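Local coordinates for protein family 88 glycosyl hydrolase (Bacteroides thetaiotaomicron, PDB 5NOA) that probably removes the terminal unsaturated uronic acid from oligosaccharides that polysaccharide lyases release, in a gut bacterium, at residues A[53-58]-A[114-119]; A[63-68]-A[78-83]; A[199-204]-A[220-225]; A[161-166]-A[229-234]. All coordinates share one frame; numbering follows the deposited sequence. Where two conformers were deposited one is given.

Contact 1 (A[53-58]-A[114-119]); sequences RSFWDN and FGDYQI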
loop_
_atom_site.group_PDB
_atom_site.type_symbol
_atom_site.label_atom_id
_atom_site.label_comp_id
_atom_site.label_asym_id
_atom_site.label_seq_id
_atom_site.Cartn_x
_atom_site.Cartn_y
_atom_site.Cartn_z
ATOM N N ARG A 53 3.180 -17.777 -3.613
ATOM C CA ARG A 53 4.490 -17.265 -3.272
ATOM C C ARG A 53 4.417 -15.961 -2.474
ATOM O O ARG A 53 3.357 -15.315 -2.337
ATOM C CB ARG A 53 5.349 -17.134 -4.526
ATOM C CG ARG A 53 4.834 -16.137 -5.542
ATOM C CD ARG A 53 5.770 -16.070 -6.740
ATOM N NE ARG A 53 5.233 -15.156 -7.718
ATOM C CZ ARG A 53 5.763 -14.962 -8.921
ATOM N NH1 ARG A 53 6.863 -15.611 -9.290
ATOM N NH2 ARG A 53 5.165 -14.134 -9.728
ATOM N N SER A 54 5.611 -15.572 -2.034
ATOM C CA SER A 54 5.781 -14.423 -1.130
ATOM C C SER A 54 5.829 -13.074 -1.842
ATOM O O SER A 54 5.901 -12.050 -1.170
ATOM C CB SER A 54 7.096 -14.614 -0.336
ATOM O OG SER A 54 8.217 -14.337 -1.200
ATOM N N PHE A 55 5.782 -13.071 -3.169
ATOM C CA PHE A 55 5.922 -11.883 -4.009
ATOM C C PHE A 55 4.820 -10.856 -3.746
ATOM O O PHE A 55 3.780 -11.161 -3.120
ATOM C CB PHE A 55 5.931 -12.350 -5.476
ATOM C CG PHE A 55 6.491 -11.389 -6.499
ATOM C CD1 PHE A 55 7.755 -10.833 -6.380
ATOM C CD2 PHE A 55 5.781 -11.153 -7.674
ATOM C CE1 PHE A 55 8.279 -10.019 -7.380
ATOM C CE2 PHE A 55 6.288 -10.340 -8.657
ATOM C CZ PHE A 55 7.529 -9.768 -8.503
ATOM N N TRP A 56 5.035 -9.646 -4.253
ATOM C CA TRP A 56 4.305 -8.462 -3.784
ATOM C C TRP A 56 2.807 -8.556 -3.863
ATOM O O TRP A 56 2.136 -7.966 -3.027
ATOM C CB TRP A 56 4.761 -7.204 -4.516
ATOM C CG TRP A 56 4.306 -7.141 -5.937
ATOM C CD1 TRP A 56 4.948 -7.658 -7.025
ATOM C CD2 TRP A 56 3.086 -6.555 -6.426
ATOM N NE1 TRP A 56 4.202 -7.437 -8.160
ATOM C CE2 TRP A 56 3.061 -6.752 -7.807
ATOM C CE3 TRP A 56 2.009 -5.891 -5.806
ATOM C CZ2 TRP A 56 2.005 -6.322 -8.598
ATOM C CZ3 TRP A 56 0.953 -5.471 -6.605
ATOM C CH2 TRP A 56 0.960 -5.708 -7.986
ATOM N N ASP A 57 2.281 -9.163 -4.915
ATOM C CA ASP A 57 0.826 -9.107 -5.092
ATOM C C ASP A 57 0.134 -9.925 -3.987
ATOM O O ASP A 57 -0.843 -9.468 -3.392
ATOM C CB ASP A 57 0.446 -9.515 -6.509
ATOM C CG ASP A 57 0.932 -10.928 -6.930
ATOM O OD1 ASP A 57 2.060 -11.385 -6.555
ATOM O OD2 ASP A 57 0.181 -11.586 -7.677
ATOM N N ASN A 58 0.660 -11.111 -3.704
ATOM C CA ASN A 58 0.134 -11.901 -2.589
ATOM C C ASN A 58 0.441 -11.214 -1.281
ATOM O O ASN A 58 -0.411 -11.141 -0.375
ATOM C CB ASN A 58 0.727 -13.302 -2.592
ATOM C CG ASN A 58 0.254 -14.137 -3.738
ATOM O OD1 ASN A 58 -0.827 -13.922 -4.280
ATOM N ND2 ASN A 58 1.065 -15.108 -4.106
ATOM N N PHE A 114 15.087 -6.719 -4.138
ATOM C CA PHE A 114 13.993 -6.044 -4.805
ATOM C C PHE A 114 12.831 -5.938 -3.837
ATOM O O PHE A 114 12.359 -6.949 -3.315
ATOM C CB PHE A 114 13.603 -6.868 -6.032
ATOM C CG PHE A 114 12.496 -6.276 -6.870
ATOM C CD1 PHE A 114 12.348 -4.892 -7.069
ATOM C CD2 PHE A 114 11.608 -7.125 -7.506
ATOM C CE1 PHE A 114 11.342 -4.398 -7.863
ATOM C CE2 PHE A 114 10.594 -6.622 -8.283
ATOM C CZ PHE A 114 10.456 -5.262 -8.440
ATOM N N GLY A 115 12.342 -4.718 -3.594
ATOM C CA GLY A 115 11.304 -4.501 -2.625
ATOM C C GLY A 115 10.045 -5.283 -2.834
ATOM O O GLY A 115 9.339 -5.575 -1.840
ATOM N N ASP A 116 9.730 -5.666 -4.073
ATOM C CA ASP A 116 8.583 -6.549 -4.271
ATOM C C ASP A 116 8.712 -7.913 -3.576
ATOM O O ASP A 116 7.698 -8.570 -3.337
ATOM C CB ASP A 116 8.306 -6.740 -5.761
ATOM C CG ASP A 116 7.572 -5.572 -6.411
ATOM O OD1 ASP A 116 7.153 -4.650 -5.703
ATOM O OD2 ASP A 116 7.378 -5.663 -7.648
ATOM N N TYR A 117 9.943 -8.309 -3.236
ATOM C CA TYR A 117 10.223 -9.510 -2.465
ATOM C C TYR A 117 10.507 -9.232 -1.012
ATOM O O TYR A 117 10.974 -10.135 -0.277
ATOM C CB TYR A 117 11.319 -10.365 -3.121
ATOM C CG TYR A 117 10.806 -11.485 -3.970
ATOM C CD1 TYR A 117 9.905 -12.417 -3.460
ATOM C CD2 TYR A 117 11.274 -11.625 -5.264
ATOM C CE1 TYR A 117 9.474 -13.482 -4.246
ATOM C CE2 TYR A 117 10.853 -12.680 -6.045
ATOM C CZ TYR A 117 9.961 -13.603 -5.529
ATOM O OH TYR A 117 9.512 -14.622 -6.331
ATOM N N GLN A 118 10.207 -8.017 -0.557
ATOM C CA GLN A 118 10.402 -7.637 0.828
ATOM C C GLN A 118 9.131 -7.236 1.554
ATOM O O GLN A 118 9.108 -7.207 2.776
ATOM C CB GLN A 118 11.433 -6.515 0.890
ATOM C CG GLN A 118 12.790 -6.901 0.314
ATOM C CD GLN A 118 13.760 -5.760 0.279
ATOM O OE1 GLN A 118 13.360 -4.599 0.276
ATOM N NE2 GLN A 118 15.066 -6.071 0.206
ATOM N N ILE A 119 8.060 -6.936 0.809
ATOM C CA ILE A 119 6.813 -6.613 1.476
ATOM C C ILE A 119 6.318 -7.760 2.327
ATOM O O ILE A 119 5.670 -7.529 3.362
ATOM C CB ILE A 119 5.747 -6.088 0.493
ATOM C CG1 ILE A 119 4.341 -6.043 1.149
ATOM C CG2 ILE A 119 5.713 -6.870 -0.804
ATOM C CD1 ILE A 119 3.277 -5.310 0.337
HETATM O O HOH W 1 7.325 -9.837 -0.767
#
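Trp-56 and Asp-116 bring the two backbones together, their CA atoms 4.7 Å apart where the start of helix 56-72, with Phe-55 in the N-cap position, passes the short 3-10 turn 115-116. The chain belongs to the six-hairpin clan, with the helix-rich fold of an (alpha/alpha)6 barrel, and here loops meet beside a helix start. A water joins the two sides, donating to Ser-54 O at 2.7 Å and to Asp-116 O. The Trp-56 N to Asp-116 O approach is close, but its angle is too poor for a hydrogen bond. Phe-55, with CG anti to the backbone N (chi1 -161°), sends its ring edge onto the face of Tyr-117 in a T-shaped pair, centroids 4.8 Å apart and planes at 52°. CD1 of Phe-55 stands over the middle of that ring, while Ser-54 OG sits at the ring edge. Tyr-117 OH bonds to Glu-107 O, and Arg-53 is paired with the Glu-107 carboxylate. Asp-116 lies alongside Trp-56, carboxylate and indole planes 33° apart, and Asp-116 CB is 3.7 Å from Phe-55 CE1. Ile-119 CG2 packs 3.8 Å from Trp-56 CB, and Asp-116 OD2 comes to 3.2 Å from Trp-56 CD1.

Contact 2 (A[63-68]-A[78-83]); sequences TGNMEA and LEYSKG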
loop_
_atom_site.group_PDB
_atom_site.type_symbol
_atom_site.label_atom_id
_atom_site.label_comp_id
_atom_site.label_asym_id
_atom_site.label_seq_id
_atom_site.Cartn_x
_atom_site.Cartn_y
_atom_site.Cartn_z
ATOM N N THR A 63 -1.098 -7.796 3.795
ATOM C CA THR A 63 -1.114 -6.588 4.598
ATOM C C THR A 63 -2.557 -6.187 4.941
ATOM O O THR A 63 -2.821 -5.696 6.048
ATOM C CB THR A 63 -0.306 -5.419 4.031
ATOM O OG1 THR A 63 -0.933 -4.860 2.867
ATOM C CG2 THR A 63 1.089 -5.781 3.742
ATOM N N GLY A 64 -3.474 -6.382 4.010
ATOM C CA GLY A 64 -4.866 -6.125 4.263
ATOM C C GLY A 64 -5.520 -7.136 5.185
ATOM O O GLY A 64 -6.362 -6.789 6.031
ATOM N N ASN A 65 -5.196 -8.415 5.003
ATOM C CA ASN A 65 -5.710 -9.449 5.899
ATOM C C ASN A 65 -5.273 -9.192 7.349
ATOM O O ASN A 65 -6.076 -9.327 8.271
ATOM C CB ASN A 65 -5.248 -10.819 5.434
ATOM C CG ASN A 65 -5.830 -11.931 6.286
ATOM O OD1 ASN A 65 -7.047 -12.001 6.462
ATOM N ND2 ASN A 65 -4.970 -12.790 6.831
ATOM N N MET A 66 -4.003 -8.828 7.521
ATOM C CA MET A 66 -3.522 -8.511 8.838
ATOM C C MET A 66 -4.261 -7.335 9.429
ATOM O O MET A 66 -4.631 -7.373 10.622
ATOM C CB MET A 66 -2.019 -8.307 8.873
ATOM C CG MET A 66 -1.228 -9.594 8.657
ATOM S SD MET A 66 -1.643 -11.017 9.713
ATOM C CE MET A 66 -1.267 -10.401 11.343
ATOM N N GLU A 67 -4.532 -6.301 8.629
ATOM C CA GLU A 67 -5.339 -5.191 9.109
ATOM C C GLU A 67 -6.710 -5.665 9.598
ATOM O O GLU A 67 -7.189 -5.222 10.653
ATOM C CB GLU A 67 -5.490 -4.145 8.008
ATOM C CG GLU A 67 -5.961 -2.796 8.482
ATOM C CD GLU A 67 -4.882 -1.951 9.112
ATOM O OE1 GLU A 67 -5.251 -0.953 9.734
ATOM O OE2 GLU A 67 -3.678 -2.249 8.955
ATOM N N ALA A 68 -7.356 -6.505 8.790
ATOM C CA ALA A 68 -8.668 -7.032 9.174
ATOM C C ALA A 68 -8.597 -7.857 10.474
ATOM O O ALA A 68 -9.505 -7.782 11.284
ATOM C CB ALA A 68 -9.242 -7.861 8.031
ATOM N N LEU A 78 -5.968 -14.730 11.074
ATOM C CA LEU A 78 -4.595 -14.967 11.545
ATOM C C LEU A 78 -4.044 -16.272 10.988
ATOM O O LEU A 78 -2.921 -16.335 10.502
ATOM C CB LEU A 78 -4.556 -14.971 13.064
ATOM C CG LEU A 78 -3.190 -15.262 13.695
ATOM C CD1 LEU A 78 -2.166 -14.232 13.237
ATOM C CD2 LEU A 78 -3.313 -15.265 15.206
ATOM N N GLU A 79 -4.869 -17.309 11.033
ATOM C CA GLU A 79 -4.449 -18.589 10.517
ATOM C C GLU A 79 -4.098 -18.556 9.035
ATOM O O GLU A 79 -3.157 -19.222 8.599
ATOM C CB GLU A 79 -5.484 -19.669 10.834
ATOM C CG GLU A 79 -5.563 -19.957 12.344
ATOM C CD GLU A 79 -4.198 -20.114 13.048
ATOM O OE1 GLU A 79 -3.450 -21.051 12.667
ATOM O OE2 GLU A 79 -3.872 -19.305 13.994
ATOM N N TYR A 80 -4.825 -17.772 8.258
ATOM C CA TYR A 80 -4.580 -17.679 6.832
ATOM C C TYR A 80 -3.228 -17.050 6.530
ATOM O O TYR A 80 -2.482 -17.552 5.703
ATOM C CB TYR A 80 -5.716 -16.885 6.184
ATOM C CG TYR A 80 -5.774 -17.007 4.682
ATOM C CD1 TYR A 80 -6.348 -18.094 4.072
ATOM C CD2 TYR A 80 -5.287 -15.988 3.860
ATOM C CE1 TYR A 80 -6.408 -18.221 2.710
ATOM C CE2 TYR A 80 -5.365 -16.093 2.498
ATOM C CZ TYR A 80 -5.938 -17.198 1.933
ATOM O OH TYR A 80 -6.020 -17.275 0.552
ATOM N N SER A 81 -2.912 -15.944 7.227
ATOM C CA SER A 81 -1.578 -15.350 7.048
ATOM C C SER A 81 -0.438 -16.239 7.593
ATOM O O SER A 81 0.637 -16.314 6.985
ATOM C CB SER A 81 -1.495 -13.942 7.609
ATOM O OG SER A 81 -2.170 -13.025 6.791
ATOM N N LYS A 82 -0.662 -16.907 8.730
ATOM C CA LYS A 82 0.341 -17.835 9.249
ATOM C C LYS A 82 0.591 -18.953 8.237
ATOM O O LYS A 82 1.745 -19.333 8.010
ATOM C CB LYS A 82 -0.112 -18.483 10.549
ATOM C CG LYS A 82 -0.003 -17.596 11.745
ATOM C CD LYS A 82 -0.471 -18.370 12.952
ATOM C CE LYS A 82 -0.343 -17.561 14.202
ATOM N NZ LYS A 82 -1.050 -18.279 15.302
ATOM N N GLY A 83 -0.469 -19.454 7.605
ATOM C CA GLY A 83 -0.295 -20.520 6.625
ATOM C C GLY A 83 0.532 -20.081 5.434
ATOM O O GLY A 83 1.387 -20.821 4.935
#
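Ser-81 OG is gripped from helix 56-72 by two groups, the amide of Asn-65 and the ring nitrogen ND1 of His-62. Asn-65 ND2 donates to Ser-81 OG at 2.8 Å, with an N-H...O angle of 159° and the oxygen practically in the plane of the amide. CG of Asn-65 stands anti to the backbone N (chi1 -176°), which carries the amide across to the facing helix. The same ND2 also bonds to Tyr-77 O, and OD1 bonds to Asn-41 ND2, so both ends of the amide have partners and its flip is fixed. At the edge of the Tyr-80 ring, ND2 comes near the plane; the hydroxyl of Tyr-80 bonds to His-48 O. Met-66 is bent at chi2 and chi3, which brings SD to 3.6 Å from Ser-81 OG and its methyl, CE, to 4.4 Å from Leu-78 CD1. The two helices form an antiparallel hairpin, their local axes 9.5 Å apart at closest and 149° between their directions. A buried serine and asparagine at this interface, both with their polar atoms engaged, imply that directional hydrogen bonds contribute to holding the hairpin, beside a small apolar touch between Met-66 and Leu-78.

Contact 3 (A[199-204]-A[220-225]); sequences EEAGLY and GKKDFW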
loop_
_atom_site.group_PDB
_atom_site.type_symbol
_atom_site.label_atom_id
_atom_site.label_comp_id
_atom_site.label_asym_id
_atom_site.label_seq_id
_atom_site.Cartn_x
_atom_site.Cartn_y
_atom_site.Cartn_z
ATOM N N GLU A 199 7.502 18.501 -7.397
ATOM C CA GLU A 199 7.199 19.508 -6.390
ATOM C C GLU A 199 6.050 20.440 -6.785
ATOM O O GLU A 199 5.271 20.851 -5.935
ATOM C CB GLU A 199 8.452 20.312 -6.003
ATOM C CG GLU A 199 9.031 19.885 -4.668
ATOM C CD GLU A 199 9.761 21.013 -3.974
ATOM O OE1 GLU A 199 10.719 21.520 -4.590
ATOM O OE2 GLU A 199 9.376 21.386 -2.831
ATOM N N GLU A 200 5.925 20.743 -8.072
ATOM C CA GLU A 200 4.842 21.630 -8.514
ATOM C C GLU A 200 3.467 20.975 -8.385
ATOM O O GLU A 200 2.507 21.575 -7.906
ATOM C CB GLU A 200 5.110 22.115 -9.920
ATOM C CG GLU A 200 4.103 23.122 -10.463
ATOM C CD GLU A 200 4.536 23.742 -11.782
ATOM O OE1 GLU A 200 5.666 23.483 -12.266
ATOM O OE2 GLU A 200 3.738 24.521 -12.338
ATOM N N ALA A 201 3.380 19.723 -8.818
ATOM C CA ALA A 201 2.101 19.021 -8.776
ATOM C C ALA A 201 1.786 18.422 -7.420
ATOM O O ALA A 201 0.641 18.126 -7.117
ATOM C CB ALA A 201 2.087 17.933 -9.797
ATOM N N GLY A 202 2.824 18.147 -6.641
ATOM C CA GLY A 202 2.632 17.483 -5.358
ATOM C C GLY A 202 2.280 16.011 -5.445
ATOM O O GLY A 202 1.669 15.478 -4.545
ATOM N N LEU A 203 2.705 15.333 -6.522
ATOM C CA LEU A 203 2.412 13.916 -6.741
ATOM C C LEU A 203 3.689 13.227 -7.202
ATOM O O LEU A 203 4.646 13.873 -7.629
ATOM C CB LEU A 203 1.327 13.788 -7.829
ATOM C CG LEU A 203 -0.074 14.287 -7.477
ATOM C CD1 LEU A 203 -0.975 14.201 -8.678
ATOM C CD2 LEU A 203 -0.692 13.563 -6.313
ATOM N N TYR A 204 3.687 11.900 -7.067
ATOM C CA TYR A 204 4.783 11.063 -7.500
ATOM C C TYR A 204 4.522 10.448 -8.868
ATOM O O TYR A 204 3.494 9.808 -9.101
ATOM C CB TYR A 204 4.985 9.897 -6.522
ATOM C CG TYR A 204 5.651 10.287 -5.224
ATOM C CD1 TYR A 204 4.890 10.832 -4.191
ATOM C CD2 TYR A 204 6.994 10.161 -5.010
ATOM C CE1 TYR A 204 5.440 11.231 -3.006
ATOM C CE2 TYR A 204 7.570 10.542 -3.792
ATOM C CZ TYR A 204 6.787 11.105 -2.833
ATOM O OH TYR A 204 7.328 11.498 -1.637
ATOM N N GLY A 220 -1.953 15.806 -22.933
ATOM C CA GLY A 220 -0.961 16.815 -22.619
ATOM C C GLY A 220 -0.810 17.149 -21.142
ATOM O O GLY A 220 -0.172 18.131 -20.824
ATOM N N LYS A 221 -1.371 16.343 -20.249
ATOM C CA LYS A 221 -1.277 16.574 -18.820
ATOM C C LYS A 221 -0.059 15.846 -18.279
ATOM O O LYS A 221 0.483 14.933 -18.895
ATOM C CB LYS A 221 -2.537 16.105 -18.065
ATOM C CG LYS A 221 -3.876 16.717 -18.461
ATOM C CD LYS A 221 -4.046 18.197 -18.143
ATOM C CE LYS A 221 -5.510 18.636 -18.260
ATOM N NZ LYS A 221 -5.655 20.110 -18.352
ATOM N N LYS A 222 0.351 16.220 -17.070
ATOM C CA LYS A 222 1.285 15.369 -16.337
ATOM C C LYS A 222 0.623 14.025 -16.070
ATOM O O LYS A 222 -0.555 14.010 -15.686
ATOM C CB LYS A 222 1.742 16.035 -15.054
ATOM C CG LYS A 222 2.521 17.315 -15.267
ATOM C CD LYS A 222 3.001 17.925 -13.976
ATOM C CE LYS A 222 3.976 19.063 -14.220
ATOM N NZ LYS A 222 4.450 19.755 -13.012
ATOM N N ASP A 223 1.366 12.922 -16.224
ATOM C CA ASP A 223 0.800 11.598 -16.099
ATOM C C ASP A 223 1.248 10.960 -14.791
ATOM O O ASP A 223 2.385 10.485 -14.679
ATOM C CB ASP A 223 1.238 10.748 -17.276
ATOM C CG ASP A 223 0.621 9.356 -17.259
ATOM O OD1 ASP A 223 -0.459 9.141 -16.652
ATOM O OD2 ASP A 223 1.229 8.442 -17.889
ATOM N N PHE A 224 0.351 10.943 -13.812
ATOM C CA PHE A 224 0.591 10.341 -12.495
ATOM C C PHE A 224 -0.323 9.133 -12.371
ATOM O O PHE A 224 -1.534 9.252 -12.458
ATOM C CB PHE A 224 0.303 11.342 -11.385
ATOM C CG PHE A 224 1.220 12.519 -11.405
ATOM C CD1 PHE A 224 2.538 12.385 -11.014
ATOM C CD2 PHE A 224 0.778 13.794 -11.790
ATOM C CE1 PHE A 224 3.412 13.460 -10.994
ATOM C CE2 PHE A 224 1.664 14.872 -11.768
ATOM C CZ PHE A 224 2.956 14.709 -11.380
ATOM N N TRP A 225 0.252 7.967 -12.118
ATOM C CA TRP A 225 -0.529 6.734 -12.043
ATOM C C TRP A 225 -1.177 6.671 -10.672
ATOM O O TRP A 225 -0.506 6.711 -9.631
ATOM C CB TRP A 225 0.406 5.571 -12.204
ATOM C CG TRP A 225 -0.210 4.230 -12.260
ATOM C CD1 TRP A 225 -1.442 3.891 -12.715
ATOM C CD2 TRP A 225 0.418 3.010 -11.903
ATOM N NE1 TRP A 225 -1.635 2.541 -12.636
ATOM C CE2 TRP A 225 -0.487 1.968 -12.202
ATOM C CE3 TRP A 225 1.651 2.693 -11.389
ATOM C CZ2 TRP A 225 -0.231 0.631 -11.932
ATOM C CZ3 TRP A 225 1.930 1.343 -11.132
ATOM C CH2 TRP A 225 0.996 0.350 -11.434
HETATM O O HOH W 2 2.420 7.143 -9.970
#
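Phe-224 carries the contact, its ring covered on one face by Leu-203. CB of Leu-203 stands over the ring centre, 3.6 Å from the centroid and 9° off the normal, a CH-pi contact, and CD1 of Leu-203 reaches CD2 of Phe-224 at 3.6 Å. Ala-201 CB adds a further apolar touch, 3.7 Å from Phe-224 CE2. At the ring edge lies a polar neighbour, Tyr-204 O, only 3.3 Å from Phe-224 CD1. Phe-224 takes this place with CG anti to the carbonyl carbon (chi1 -64°). An alanine at Phe-224 would probably leave Leu-203 and Ala-201 facing a gap and let the loop shift against the short strand. Outside this layer, the extended chain of Lys-222 runs past Ala-201 CB to Glu-200, but NZ stays 4.0 Å from Glu-200 OE1, a long salt bridge; its stronger partner is Asp-198. A water lies 3.0 Å from Tyr-204 O and from Trp-225 O. Further out, the ring of Tyr-205 stacks on Phe-224, and backbone hydrogen bonds between Phe-224 and Met-278 help hold the loop in place, while Leu-203 rests on helix 250-266. The contact joins the two-stranded hairpin to the loop leading into helix 226-242. Its chemistry implies an apolar inner half built on one aromatic face and an outer, more exposed half where the ammonium of Lys-222 is held mainly by Asp-198 and only weakly by Glu-200.

Contact 4 (A[161-166]-A[229-234]); sequences GLYMVM and DGWVLA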
loop_
_atom_site.group_PDB
_atom_site.type_symbol
_atom_site.label_atom_id
_atom_site.label_comp_id
_atom_site.label_asym_id
_atom_site.label_seq_id
_atom_site.Cartn_x
_atom_site.Cartn_y
_atom_site.Cartn_z
ATOM N N GLY A 161 7.387 0.729 -4.561
ATOM C CA GLY A 161 8.360 0.237 -3.615
ATOM C C GLY A 161 8.291 0.905 -2.260
ATOM O O GLY A 161 8.710 0.334 -1.251
ATOM N N LEU A 162 7.810 2.157 -2.213
ATOM C CA LEU A 162 7.650 2.844 -0.968
ATOM C C LEU A 162 6.662 2.142 -0.049
ATOM O O LEU A 162 6.928 1.982 1.150
ATOM C CB LEU A 162 7.321 4.305 -1.224
ATOM C CG LEU A 162 8.420 5.080 -1.973
ATOM C CD1 LEU A 162 8.028 6.526 -2.073
ATOM C CD2 LEU A 162 9.787 4.941 -1.357
ATOM N N TYR A 163 5.515 1.702 -0.569
ATOM C CA TYR A 163 4.631 0.880 0.280
ATOM C C TYR A 163 5.267 -0.440 0.645
ATOM O O TYR A 163 5.108 -0.950 1.745
ATOM C CB TYR A 163 3.308 0.589 -0.423
ATOM C CG TYR A 163 2.290 -0.173 0.417
ATOM C CD1 TYR A 163 1.448 0.494 1.254
ATOM C CD2 TYR A 163 2.220 -1.546 0.401
ATOM C CE1 TYR A 163 0.530 -0.172 2.011
ATOM C CE2 TYR A 163 1.315 -2.244 1.180
ATOM C CZ TYR A 163 0.462 -1.563 1.977
ATOM O OH TYR A 163 -0.451 -2.187 2.777
ATOM N N MET A 164 5.981 -1.038 -0.309
ATOM C CA MET A 164 6.503 -2.391 -0.099
ATOM C C MET A 164 7.503 -2.410 1.039
ATOM O O MET A 164 7.506 -3.362 1.819
ATOM C CB MET A 164 7.187 -2.949 -1.352
ATOM C CG MET A 164 6.369 -3.018 -2.614
ATOM S SD MET A 164 4.755 -3.721 -2.418
ATOM C CE MET A 164 3.921 -3.185 -3.909
ATOM N N VAL A 165 8.351 -1.375 1.138
ATOM C CA VAL A 165 9.508 -1.456 2.003
ATOM C C VAL A 165 9.523 -0.442 3.136
ATOM O O VAL A 165 10.069 -0.744 4.197
ATOM C CB VAL A 165 10.857 -1.452 1.251
ATOM C CG1 VAL A 165 11.957 -2.025 2.117
ATOM C CG2 VAL A 165 10.769 -2.252 -0.027
ATOM N N MET A 166 8.946 0.746 2.990
ATOM C CA MET A 166 9.041 1.689 4.109
ATOM C C MET A 166 8.530 1.095 5.399
ATOM O O MET A 166 9.186 1.247 6.417
ATOM C CB MET A 166 8.348 3.006 3.828
ATOM C CG MET A 166 8.976 3.832 2.728
ATOM S SD MET A 166 8.376 5.520 2.620
ATOM C CE MET A 166 6.622 5.264 2.476
ATOM N N ASP A 229 0.565 6.437 -6.788
ATOM C CA ASP A 229 0.417 7.373 -5.701
ATOM C C ASP A 229 -0.339 6.792 -4.512
ATOM O O ASP A 229 -0.077 7.202 -3.368
ATOM C CB ASP A 229 -0.174 8.682 -6.175
ATOM C CG ASP A 229 0.856 9.512 -6.842
ATOM O OD1 ASP A 229 1.212 9.181 -8.024
ATOM O OD2 ASP A 229 1.388 10.441 -6.199
ATOM N N GLY A 230 -1.250 5.878 -4.777
ATOM C CA GLY A 230 -1.923 5.176 -3.702
ATOM C C GLY A 230 -0.957 4.415 -2.827
ATOM O O GLY A 230 -1.015 4.508 -1.605
ATOM N N TRP A 231 -0.034 3.693 -3.442
ATOM C CA TRP A 231 0.974 2.984 -2.688
ATOM C C TRP A 231 1.746 3.939 -1.802
ATOM O O TRP A 231 2.017 3.664 -0.623
ATOM C CB TRP A 231 1.999 2.280 -3.576
ATOM C CG TRP A 231 1.518 1.121 -4.407
ATOM C CD1 TRP A 231 1.546 1.065 -5.758
ATOM C CD2 TRP A 231 1.102 -0.182 -3.970
ATOM N NE1 TRP A 231 1.147 -0.170 -6.194
ATOM C CE2 TRP A 231 0.871 -0.948 -5.121
ATOM C CE3 TRP A 231 0.914 -0.790 -2.732
ATOM C CZ2 TRP A 231 0.459 -2.277 -5.073
ATOM C CZ3 TRP A 231 0.528 -2.128 -2.696
ATOM C CH2 TRP A 231 0.284 -2.838 -3.865
ATOM N N VAL A 232 2.111 5.097 -2.332
ATOM C CA VAL A 232 2.944 6.024 -1.584
ATOM C C VAL A 232 2.181 6.605 -0.395
ATOM O O VAL A 232 2.704 6.684 0.719
ATOM C CB VAL A 232 3.526 7.137 -2.460
ATOM C CG1 VAL A 232 4.401 8.066 -1.616
ATOM C CG2 VAL A 232 4.327 6.588 -3.635
ATOM N N LEU A 233 0.950 7.058 -0.627
ATOM C CA LEU A 233 0.204 7.685 0.456
ATOM C C LEU A 233 -0.058 6.669 1.572
ATOM O O LEU A 233 0.076 6.982 2.763
ATOM C CB LEU A 233 -1.110 8.278 -0.042
ATOM C CG LEU A 233 -1.853 9.107 0.988
ATOM C CD1 LEU A 233 -1.190 10.467 1.134
ATOM C CD2 LEU A 233 -3.309 9.335 0.569
ATOM N N ALA A 234 -0.479 5.466 1.182
ATOM C CA ALA A 234 -0.686 4.417 2.179
ATOM C C ALA A 234 0.592 4.017 2.902
ATOM O O ALA A 234 0.577 3.747 4.096
ATOM C CB ALA A 234 -1.300 3.193 1.520
#
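Tyr-163 and Trp-231 make the tight half of this helix pair, where their side chains cross at about a right angle and backbone comes close to side chain. CB of Tyr-163 lies 3.3 Å from Trp-231 O, and CD2 reaches CE3 of the indole at 3.5 Å. The rings meet obliquely, planes at 49°. Farther along the phenol ring, CD1 touches Ala-234 CB at 3.9 Å, and the hydroxyl bonds to Thr-63 OG1 of helix 56-72. In one of its two deposited conformers Met-164 bends at chi2 (-47°), laying CE over the indole face, 3.6 Å from the centroid of the six-membered ring, with its sulfur oblique in a Met-aromatic contact, so both contacts may not be permanent. An alanine at Tyr-163 would probably open a gap between Trp-231 and Ala-234 and leave Thr-63 without its phenolic partner. The other half is looser: Leu-162 and Val-232 lie side by side, and CD1 of Leu-162 comes no nearer than 4.0 Å to Val-232 CG1. No solvent side exists here, since all touching residues are buried; helix 180-196 backs Leu-162, and helix 250-266 backs Val-232. The local axes approach to 7.5 Å and run the same way at 31°, close to the chain's centre. Parallel neighbours of this kind are consistent with the inner ring of an (alpha/alpha)6 barrel.

In the fold
Contacts 1, 2 and 4 form one continuous packed region, while contact 3 joins it through contact 4. Contacts 1 and 2 both use helix 56-72 and lie about 15 Å apart between centres, touching where Ile-119 CD1 meets Thr-63 CG2. Contact 4, about 13 Å from contact 1 centre to centre, packs Met-164 CB against Gly-115 O and reaches contact 2 through Thr-63 OG1 and Tyr-163 OH, 2.7 Å apart. Toward contact 3, Asp-229 OD2 lies 2.9 Å from Tyr-204 N, probably a hydrogen bond. Contacts 2 and 3 lie on opposite sides of the chain's centre, about 34 Å apart between centres. The pocket is probably at one end of the barrel whose helices contact 4 joins.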